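Local coordinates for protein arylesterase (Sulfolobus solfataricus, PDB 5L2P) that hydrolyses aromatic esters, p-nitrophenyl esters of fatty acids and aryl dialkyl phosphates such as paraoxon, as a serine esterase of the alpha/beta hydrolase fold, at residues 60-65 / 110-115. Numbering follows the deposited sequence.
Sequences YELPIR and ISVDYR
Tyr60 and Arg115 bury the most surface here, the arginine running lengthwise across one face of the phenol ring. Arg115 CD sits over the ring centre, 3.6 Å from the centroid of Tyr60, as a CH-pi contact. The bend at chi3 (-78°) lays the guanidinium flat beyond it, near Tyr60 CB, its plane only 5° from that of the ring; because CD takes the centre, the cation-pi contact is off-centre. Arginine suits the place because its methylenes and its flat cation can share one aromatic face while NH1 and NH2 form salt bridges with Asp59 and Asp128. Farther along, Asp113 turns its CB against the Pro63 ring, and its backbone N donates to Pro63 O (3.0 Å). Proline has no N-H to return a bond, and its ring CD lies 3.8 Å from Asp113 O; Asp113 OD1 accepts from Ile91 N. Next, Ile64 and Val112 form an antiparallel non-hydrogen-bonded pair, and after it Arg65 and Ser111 a hydrogen-bonded one, N to O both ways. Ile64 packs on Trp135 of helix 124-138, while Val112 CG1 meets Leu62 CD1. The contact thus joins antiparallel strand 61-68 to strand 108-112 of the alpha/beta hydrolase sheet, with edge strand 49-56 beside 61-68 and parallel strand 77-81 beside 108-112.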
loop_
_atom_site.group_PDB
_atom_site.type_symbol
_atom_site.label_atom_id
_atom_site.label_comp_id
_atom_site.label_asym_id
_atom_site.label_seq_id
_atom_site.Cartn_x
_atom_site.Cartn_y
_atom_site.Cartn_z
ATOM N N TYR A 60 6.479 45.481 -10.145
ATOM C CA TYR A 60 5.111 44.942 -10.177
ATOM C C TYR A 60 4.280 45.419 -8.986
ATOM O O TYR A 60 4.803 45.801 -7.923
ATOM C CB TYR A 60 5.152 43.395 -10.161
ATOM C CG TYR A 60 3.851 42.698 -10.522
ATOM C CD1 TYR A 60 3.368 42.741 -11.830
ATOM C CD2 TYR A 60 3.133 41.955 -9.574
ATOM C CE1 TYR A 60 2.199 42.093 -12.190
ATOM C CE2 TYR A 60 1.946 41.315 -9.920
ATOM C CZ TYR A 60 1.485 41.385 -11.233
ATOM O OH TYR A 60 0.328 40.722 -11.586
ATOM N N GLU A 61 2.966 45.395 -9.173
ATOM C CA GLU A 61 2.004 45.722 -8.100
ATOM C C GLU A 61 1.296 44.427 -7.776
ATOM O O GLU A 61 0.510 43.934 -8.580
ATOM C CB GLU A 61 0.992 46.787 -8.546
ATOM C CG GLU A 61 1.600 48.123 -8.968
ATOM C CD GLU A 61 0.583 48.997 -9.706
ATOM O OE1 GLU A 61 -0.609 48.938 -9.267
ATOM O OE2 GLU A 61 0.957 49.721 -10.697
ATOM N N LEU A 62 1.576 43.858 -6.610
ATOM C CA LEU A 62 1.052 42.523 -6.271
ATOM C C LEU A 62 -0.305 42.615 -5.577
ATOM O O LEU A 62 -0.385 43.113 -4.463
ATOM C CB LEU A 62 2.052 41.787 -5.381
ATOM C CG LEU A 62 1.678 40.452 -4.746
ATOM C CD1 LEU A 62 1.340 39.491 -5.846
ATOM C CD2 LEU A 62 2.873 39.946 -3.933
ATOM N N PRO A 63 -1.377 42.148 -6.240
ATOM C CA PRO A 63 -2.698 42.295 -5.618
ATOM C C PRO A 63 -2.884 41.326 -4.432
ATOM O O PRO A 63 -2.462 40.189 -4.500
ATOM C CB PRO A 63 -3.691 41.962 -6.755
ATOM C CG PRO A 63 -2.876 41.898 -7.986
ATOM C CD PRO A 63 -1.460 41.570 -7.588
ATOM N N ILE A 64 -3.521 41.805 -3.373
ATOM C CA ILE A 64 -3.907 40.980 -2.259
ATOM C C ILE A 64 -5.334 41.274 -1.827
ATOM O O ILE A 64 -5.885 42.302 -2.170
ATOM C CB ILE A 64 -2.957 41.172 -1.046
ATOM C CG1 ILE A 64 -2.930 42.619 -0.606
ATOM C CG2 ILE A 64 -1.550 40.736 -1.414
ATOM C CD1 ILE A 64 -2.219 42.800 0.735
ATOM N N ARG A 65 -5.926 40.334 -1.084
ATOM C CA ARG A 65 -7.216 40.558 -0.455
ATOM C C ARG A 65 -7.062 40.228 1.036
ATOM O O ARG A 65 -6.596 39.162 1.400
ATOM C CB ARG A 65 -8.284 39.684 -1.086
ATOM C CG ARG A 65 -9.711 40.064 -0.640
ATOM C CD ARG A 65 -10.819 39.168 -1.229
ATOM N NE ARG A 65 -10.861 39.101 -2.679
ATOM C CZ ARG A 65 -11.503 39.946 -3.451
ATOM N NH1 ARG A 65 -12.180 40.946 -2.915
ATOM N NH2 ARG A 65 -11.465 39.784 -4.760
ATOM N N ILE A 110 -4.829 36.774 4.598
ATOM C CA ILE A 110 -4.418 37.550 3.427
ATOM C C ILE A 110 -4.117 36.610 2.263
ATOM O O ILE A 110 -3.183 35.789 2.323
ATOM C CB ILE A 110 -3.175 38.412 3.709
ATOM C CG1 ILE A 110 -3.493 39.418 4.809
ATOM C CG2 ILE A 110 -2.684 39.101 2.438
ATOM C CD1 ILE A 110 -2.303 40.279 5.219
ATOM N N SER A 111 -4.913 36.737 1.203
ATOM C CA SER A 111 -4.767 35.902 0.025
ATOM C C SER A 111 -3.911 36.666 -0.995
ATOM O O SER A 111 -4.103 37.879 -1.178
ATOM C CB SER A 111 -6.141 35.611 -0.538
ATOM O OG SER A 111 -6.086 34.692 -1.606
ATOM N N VAL A 112 -2.970 35.977 -1.644
ATOM C CA VAL A 112 -2.042 36.624 -2.566
ATOM C C VAL A 112 -2.268 36.207 -4.037
ATOM O O VAL A 112 -2.400 35.004 -4.337
ATOM C CB VAL A 112 -0.591 36.313 -2.182
ATOM C CG1 VAL A 112 0.390 37.156 -3.003
ATOM C CG2 VAL A 112 -0.371 36.539 -0.689
ATOM N N ASP A 113 -2.327 37.184 -4.934
ATOM C CA ASP A 113 -2.321 36.929 -6.391
ATOM C C ASP A 113 -0.920 36.951 -6.984
ATOM O O ASP A 113 -0.573 37.879 -7.697
ATOM C CB ASP A 113 -3.189 37.964 -7.139
ATOM C CG ASP A 113 -4.515 37.433 -7.540
ATOM O OD1 ASP A 113 -4.718 36.190 -7.535
ATOM O OD2 ASP A 113 -5.336 38.284 -7.887
ATOM N N TYR A 114 -0.128 35.931 -6.679
ATOM C CA TYR A 114 1.241 35.836 -7.190
ATOM C C TYR A 114 1.217 35.665 -8.691
ATOM O O TYR A 114 0.261 35.155 -9.262
ATOM C CB TYR A 114 2.016 34.670 -6.506
ATOM C CG TYR A 114 1.342 33.325 -6.631
ATOM C CD1 TYR A 114 1.556 32.528 -7.751
ATOM C CD2 TYR A 114 0.469 32.863 -5.649
ATOM C CE1 TYR A 114 0.922 31.310 -7.891
ATOM C CE2 TYR A 114 -0.168 31.625 -5.772
ATOM C CZ TYR A 114 0.060 30.858 -6.891
ATOM O OH TYR A 114 -0.537 29.646 -7.027
ATOM N N ARG A 115 2.303 36.072 -9.331
ATOM C CA ARG A 115 2.407 35.960 -10.794
ATOM C C ARG A 115 2.555 34.523 -11.251
ATOM O O ARG A 115 3.258 33.731 -10.615
ATOM C CB ARG A 115 3.566 36.797 -11.323
ATOM C CG ARG A 115 3.270 38.275 -11.349
ATOM C CD ARG A 115 4.507 39.067 -11.726
ATOM N NE ARG A 115 5.415 39.205 -10.619
ATOM C CZ ARG A 115 6.551 39.899 -10.633
ATOM N NH1 ARG A 115 6.926 40.548 -11.705
ATOM N NH2 ARG A 115 7.307 39.948 -9.544
#